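Local structure of MutT/NUDIX family protein (Bacillus thuringiensis str. Al Hakam, 3ID9) at residues Gly28-Glu32 against Leu101-Ile105; Leu82-Cys86 against Leu96-Phe100. The protein is a MutT/NUDIX family hydrolase that probably cleaves nucleoside diphosphates linked to another moiety, its own substrate not being established. One frame throughout, in Å; residues are numbered along the deposited sequence.

Contact 1: Gly28-Glu32 against Leu101-Ile105; sequences GILIE and LLERI
Two parallel strands of this Nudix fold's mixed sheet meet here, then splay apart. The axes of strand 28-32 and strand 101-104 approach to 4.6 Å and cross at -52°. Both segments are extended. L101 pairs with I29, CA to CA 4.9 Å. Its CA makes a CA-H...O contact of 3.5 Å to I29 O. Its side chain (m, t) lies on the same sheet face as I29 (m, t), and L101 CD2 sits 3.8 Å from I29 CG2. F141 and I145 of helix 139-147 cover I29 on this face. L102 N donates to I29 O at 2.9 Å and 166°. No other direct backbone hydrogen bond joins the segments. L102 (m, t) points to the other face, where M65 and M69 of helix 61-72 pack on it. The pair thus lies between two helices, as in the alpha/beta/alpha Nudix fold. L102 CD1 lies 3.6 Å from G28 CA, and a CB on G28 would clash with it. L102 CB is 4.3 Å from L30 CB. Beyond this the strands separate and water fills the gap. One water donates to L102 O at 3.2 Å and to I31 O at 2.5 Å. R104 points toward strand 28-32, and R104 CG touches L30 CD1 at 4.1 Å. A second water accepts from R104 N and donates to E32 OE2, both at 2.7 Å. E32 (m, t) and R104 (chi1 -115°, between wells) close the open end in a two-pronged salt bridge: R104 NE bonds E32 OE2 at 2.9 Å, and R104 NH2 bonds E32 OE1 at 2.9 Å.

Contact 2: Leu82-Cys86 against Leu96-Phe100; sequences LLYVC and LHITF
Strands 82-86 and 96-100 form an antiparallel hairpin pair with a classic beta bulge. Their axes lie 4.7 Å apart at 175°. L82 opposes F100 as a non-hydrogen-bonded pair, CA to CA 4.9 Å. L82 (t, m) places CD2 3.4 Å from F100 CE2 and 3.5 Å from I98 CG2. L83 and Y84 both face T99, which shifts the register by one. L83 has phi/psi of -93/-43, a helical value within the strand. L83 N donates to T99 O at 2.8 Å, and Y84 N adds a weak bond to T99 O at 3.4 Å. T99 N returns a bond to Y84 O at 2.8 Å. The Y84 hydroxyl bonds Q156 of strand 154-157. A water donates to Y84 O (3.0 Å) and H97 O (2.8 Å), and it also bonds T99 OG1 (2.9 Å). V85 pairs with I98, CA to CA 4.7 Å, on the face of L82 and F100. V85 CG1 meets L96 CD1 at 3.8 Å. C86 pairs with H97: C86 N to H97 O is 2.9 Å, and H97 N to C86 O is 2.7 Å. The second subunit packs on L82 and V85, and its Y155 meets the F100 ring edge-to-face. The chemistry thus divides the work: regular backbone bonds fix the register after the bulge, while the apolar face of L82, V85 and F100 also serves the dimer interface.

How the contacts relate
Strand 23-32 comes first in the chain and supplies residues 28-32. The chain then passes through strands 35-40 and 48-54 and helix 61-72 to reach strand 77-88. Contact 2 closes the short hairpin loop between strands 77-88 and 95-104. Strand 95-104 runs on directly from F100 to L101, where contact 1 closes the longer loop back to 28-32. Contact 2 is therefore nested inside contact 1. Strand 95-104 lies between its two neighbours in one sheet, antiparallel to 77-88 and parallel to 23-32. The contacts touch where I29 N lies 2.9 Å from F100 O, a probable hydrogen bond, and where I29 CD1 packs 3.6 Å from T99 CG2.

Contact 1: Gly28-Glu32 against Leu101-Ile105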
loop_
_atom_site.group_PDB
_atom_site.type_symbol
_atom_site.label_atom_id
_atom_site.label_comp_id
_atom_site.label_asym_id
_atom_site.label_seq_id
_atom_site.Cartn_x
_atom_site.Cartn_y
_atom_site.Cartn_z
ATOM N N GLY B 28 2.942 10.951 6.741
ATOM C CA GLY B 28 2.358 11.878 5.800
ATOM C C GLY B 28 3.374 12.729 5.065
ATOM O O GLY B 28 4.362 13.185 5.637
ATOM N N ILE B 29 3.126 12.932 3.778
ATOM C CA ILE B 29 3.988 13.752 2.958
ATOM C C ILE B 29 3.101 14.763 2.242
ATOM O O ILE B 29 2.460 14.458 1.228
ATOM C CB ILE B 29 4.792 12.896 1.962
ATOM C CG1 ILE B 29 5.840 12.100 2.747
ATOM C CG2 ILE B 29 5.451 13.775 0.918
ATOM C CD1 ILE B 29 6.843 11.366 1.910
ATOM N N LEU B 30 3.054 15.964 2.818
ATOM C CA LEU B 30 2.252 17.058 2.298
ATOM C C LEU B 30 3.196 18.039 1.624
ATOM O O LEU B 30 3.956 18.750 2.288
ATOM C CB LEU B 30 1.490 17.730 3.448
ATOM C CG LEU B 30 0.302 18.644 3.117
ATOM C CD1 LEU B 30 -0.304 19.156 4.419
ATOM C CD2 LEU B 30 0.747 19.814 2.245
ATOM N N ILE B 31 3.139 18.059 0.299
ATOM C CA ILE B 31 3.988 18.916 -0.510
ATOM C C ILE B 31 3.211 20.083 -1.099
ATOM O O ILE B 31 2.112 19.913 -1.627
ATOM C CB ILE B 31 4.609 18.124 -1.674
ATOM C CG1 ILE B 31 5.436 16.964 -1.123
ATOM C CG2 ILE B 31 5.456 19.036 -2.539
ATOM C CD1 ILE B 31 5.803 15.929 -2.178
ATOM N N GLU B 32 3.795 21.271 -0.992
ATOM C CA GLU B 32 3.214 22.492 -1.531
ATOM C C GLU B 32 4.385 23.374 -1.945
ATOM O O GLU B 32 5.323 23.582 -1.172
ATOM C CB GLU B 32 2.341 23.200 -0.485
ATOM C CG GLU B 32 0.960 22.572 -0.302
ATOM C CD GLU B 32 0.054 23.372 0.624
ATOM O OE1 GLU B 32 0.325 24.571 0.828
ATOM O OE2 GLU B 32 -0.941 22.811 1.136
ATOM N N LEU B 101 0.770 10.370 0.315
ATOM C CA LEU B 101 0.958 11.689 -0.274
ATOM C C LEU B 101 -0.331 12.376 0.152
ATOM O O LEU B 101 -1.420 11.928 -0.206
ATOM C CB LEU B 101 1.024 11.634 -1.799
ATOM C CG LEU B 101 2.390 11.256 -2.367
ATOM C CD1 LEU B 101 2.327 11.223 -3.891
ATOM C CD2 LEU B 101 3.420 12.266 -1.892
ATOM N N LEU B 102 -0.207 13.440 0.938
ATOM C CA LEU B 102 -1.369 14.157 1.437
ATOM C C LEU B 102 -1.645 15.460 0.702
ATOM O O LEU B 102 -0.772 16.013 0.034
ATOM C CB LEU B 102 -1.187 14.452 2.925
ATOM C CG LEU B 102 -1.060 13.229 3.827
ATOM C CD1 LEU B 102 -0.674 13.653 5.244
ATOM C CD2 LEU B 102 -2.384 12.475 3.826
ATOM N N GLU B 103 -2.878 15.933 0.835
ATOM C CA GLU B 103 -3.310 17.188 0.237
ATOM C C GLU B 103 -4.158 17.939 1.267
ATOM O O GLU B 103 -4.977 17.340 1.969
ATOM C CB GLU B 103 -4.125 16.911 -1.020
ATOM C CG GLU B 103 -4.629 18.143 -1.728
ATOM C CD GLU B 103 -5.179 17.817 -3.104
ATOM O OE1 GLU B 103 -4.372 17.456 -3.994
ATOM O OE2 GLU B 103 -6.414 17.914 -3.291
ATOM N N ARG B 104 -3.951 19.250 1.369
ATOM C CA ARG B 104 -4.706 20.071 2.316
ATOM C C ARG B 104 -6.138 20.299 1.842
ATOM O O ARG B 104 -6.392 20.424 0.644
ATOM C CB ARG B 104 -4.032 21.435 2.501
ATOM C CG ARG B 104 -3.484 21.680 3.896
ATOM C CD ARG B 104 -3.421 23.163 4.221
ATOM N NE ARG B 104 -2.690 23.911 3.209
ATOM C CZ ARG B 104 -2.658 25.239 3.134
ATOM N NH1 ARG B 104 -3.323 25.972 4.021
ATOM N NH2 ARG B 104 -1.967 25.832 2.165
ATOM N N ILE B 105 -7.072 20.350 2.786
ATOM C CA ILE B 105 -8.473 20.601 2.462
ATOM C C ILE B 105 -9.041 21.612 3.456
ATOM O O ILE B 105 -8.311 22.468 3.962
ATOM C CB ILE B 105 -9.320 19.308 2.515
ATOM C CG1 ILE B 105 -9.234 18.678 3.905
ATOM C CG2 ILE B 105 -8.846 18.334 1.451
ATOM C CD1 ILE B 105 -10.124 17.464 4.082
HETATM O O HOH W 1 -0.142 18.939 -1.152
HETATM O O HOH W 2 -2.049 20.657 -0.023
#

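Contact 2: Leu82-Cys86 against Leu96-Phe100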
loop_
_atom_site.group_PDB
_atom_site.type_symbol
_atom_site.label_atom_id
_atom_site.label_comp_id
_atom_site.label_asym_id
_atom_site.label_seq_id
_atom_site.Cartn_x
_atom_site.Cartn_y
_atom_site.Cartn_z
ATOM N N LEU B 82 -1.254 6.275 -2.097
ATOM C CA LEU B 82 -0.371 5.462 -1.286
ATOM C C LEU B 82 0.969 5.620 -2.001
ATOM O O LEU B 82 1.099 5.281 -3.177
ATOM C CB LEU B 82 -0.843 4.014 -1.348
ATOM C CG LEU B 82 -0.439 2.981 -0.307
ATOM C CD1 LEU B 82 1.000 3.228 0.091
ATOM C CD2 LEU B 82 -1.368 3.065 0.889
ATOM N N LEU B 83 1.967 6.145 -1.312
ATOM C CA LEU B 83 3.251 6.345 -1.955
ATOM C C LEU B 83 4.236 5.200 -1.783
ATOM O O LEU B 83 4.912 4.792 -2.734
ATOM C CB LEU B 83 3.909 7.625 -1.430
ATOM C CG LEU B 83 5.340 7.827 -1.939
ATOM C CD1 LEU B 83 5.294 8.180 -3.421
ATOM C CD2 LEU B 83 6.036 8.926 -1.150
ATOM N N TYR B 84 4.313 4.675 -0.570
ATOM C CA TYR B 84 5.290 3.654 -0.296
ATOM C C TYR B 84 4.854 2.764 0.854
ATOM O O TYR B 84 4.333 3.241 1.864
ATOM C CB TYR B 84 6.608 4.352 0.047
ATOM C CG TYR B 84 7.810 3.465 0.185
ATOM C CD1 TYR B 84 8.509 3.024 -0.937
ATOM C CD2 TYR B 84 8.280 3.096 1.443
ATOM C CE1 TYR B 84 9.657 2.240 -0.810
ATOM C CE2 TYR B 84 9.422 2.315 1.584
ATOM C CZ TYR B 84 10.107 1.893 0.457
ATOM O OH TYR B 84 11.255 1.143 0.606
ATOM N N VAL B 85 5.067 1.466 0.684
ATOM C CA VAL B 85 4.722 0.493 1.701
ATOM C C VAL B 85 5.993 -0.277 2.010
ATOM O O VAL B 85 6.659 -0.804 1.117
ATOM C CB VAL B 85 3.606 -0.472 1.221
ATOM C CG1 VAL B 85 3.388 -1.563 2.252
ATOM C CG2 VAL B 85 2.307 0.300 1.009
ATOM N N CYS B 86 6.342 -0.304 3.287
ATOM C CA CYS B 86 7.539 -0.989 3.733
ATOM C C CYS B 86 7.141 -1.971 4.826
ATOM O O CYS B 86 6.517 -1.584 5.815
ATOM C CB CYS B 86 8.546 0.037 4.276
ATOM S SG CYS B 86 10.023 -0.685 5.042
ATOM N N LEU B 96 4.480 -2.887 9.518
ATOM C CA LEU B 96 4.026 -2.452 8.215
ATOM C C LEU B 96 4.041 -0.918 8.282
ATOM O O LEU B 96 3.412 -0.317 9.154
ATOM C CB LEU B 96 2.620 -2.982 7.945
ATOM C CG LEU B 96 2.086 -2.741 6.534
ATOM C CD1 LEU B 96 3.013 -3.385 5.516
ATOM C CD2 LEU B 96 0.689 -3.310 6.418
ATOM N N HIS B 97 4.789 -0.291 7.383
ATOM C CA HIS B 97 4.895 1.166 7.361
ATOM C C HIS B 97 4.357 1.758 6.054
ATOM O O HIS B 97 4.936 1.550 4.989
ATOM C CB HIS B 97 6.361 1.578 7.551
ATOM C CG HIS B 97 6.560 3.055 7.710
ATOM N ND1 HIS B 97 7.803 3.653 7.643
ATOM C CD2 HIS B 97 5.675 4.056 7.946
ATOM C CE1 HIS B 97 7.674 4.954 7.828
ATOM N NE2 HIS B 97 6.391 5.224 8.015
ATOM N N ILE B 98 3.256 2.497 6.141
ATOM C CA ILE B 98 2.659 3.119 4.959
ATOM C C ILE B 98 2.894 4.637 4.892
ATOM O O ILE B 98 2.691 5.349 5.875
ATOM C CB ILE B 98 1.117 2.882 4.897
ATOM C CG1 ILE B 98 0.794 1.395 4.727
ATOM C CG2 ILE B 98 0.526 3.645 3.726
ATOM C CD1 ILE B 98 0.770 0.617 6.010
ATOM N N THR B 99 3.312 5.118 3.722
ATOM C CA THR B 99 3.551 6.541 3.501
ATOM C C THR B 99 2.516 7.096 2.527
ATOM O O THR B 99 2.380 6.601 1.404
ATOM C CB THR B 99 4.961 6.805 2.918
ATOM O OG1 THR B 99 5.947 6.610 3.937
ATOM C CG2 THR B 99 5.069 8.234 2.400
ATOM N N PHE B 100 1.797 8.131 2.957
ATOM C CA PHE B 100 0.757 8.754 2.133
ATOM C C PHE B 100 1.114 10.128 1.576
ATOM O O PHE B 100 1.686 10.955 2.281
ATOM C CB PHE B 100 -0.532 8.949 2.941
ATOM C CG PHE B 100 -1.278 7.691 3.239
ATOM C CD1 PHE B 100 -1.458 7.276 4.554
ATOM C CD2 PHE B 100 -1.844 6.941 2.210
ATOM C CE1 PHE B 100 -2.195 6.134 4.841
ATOM C CE2 PHE B 100 -2.583 5.797 2.482
ATOM C CZ PHE B 100 -2.760 5.389 3.798
HETATM O O HOH W 3 6.444 3.732 3.977
#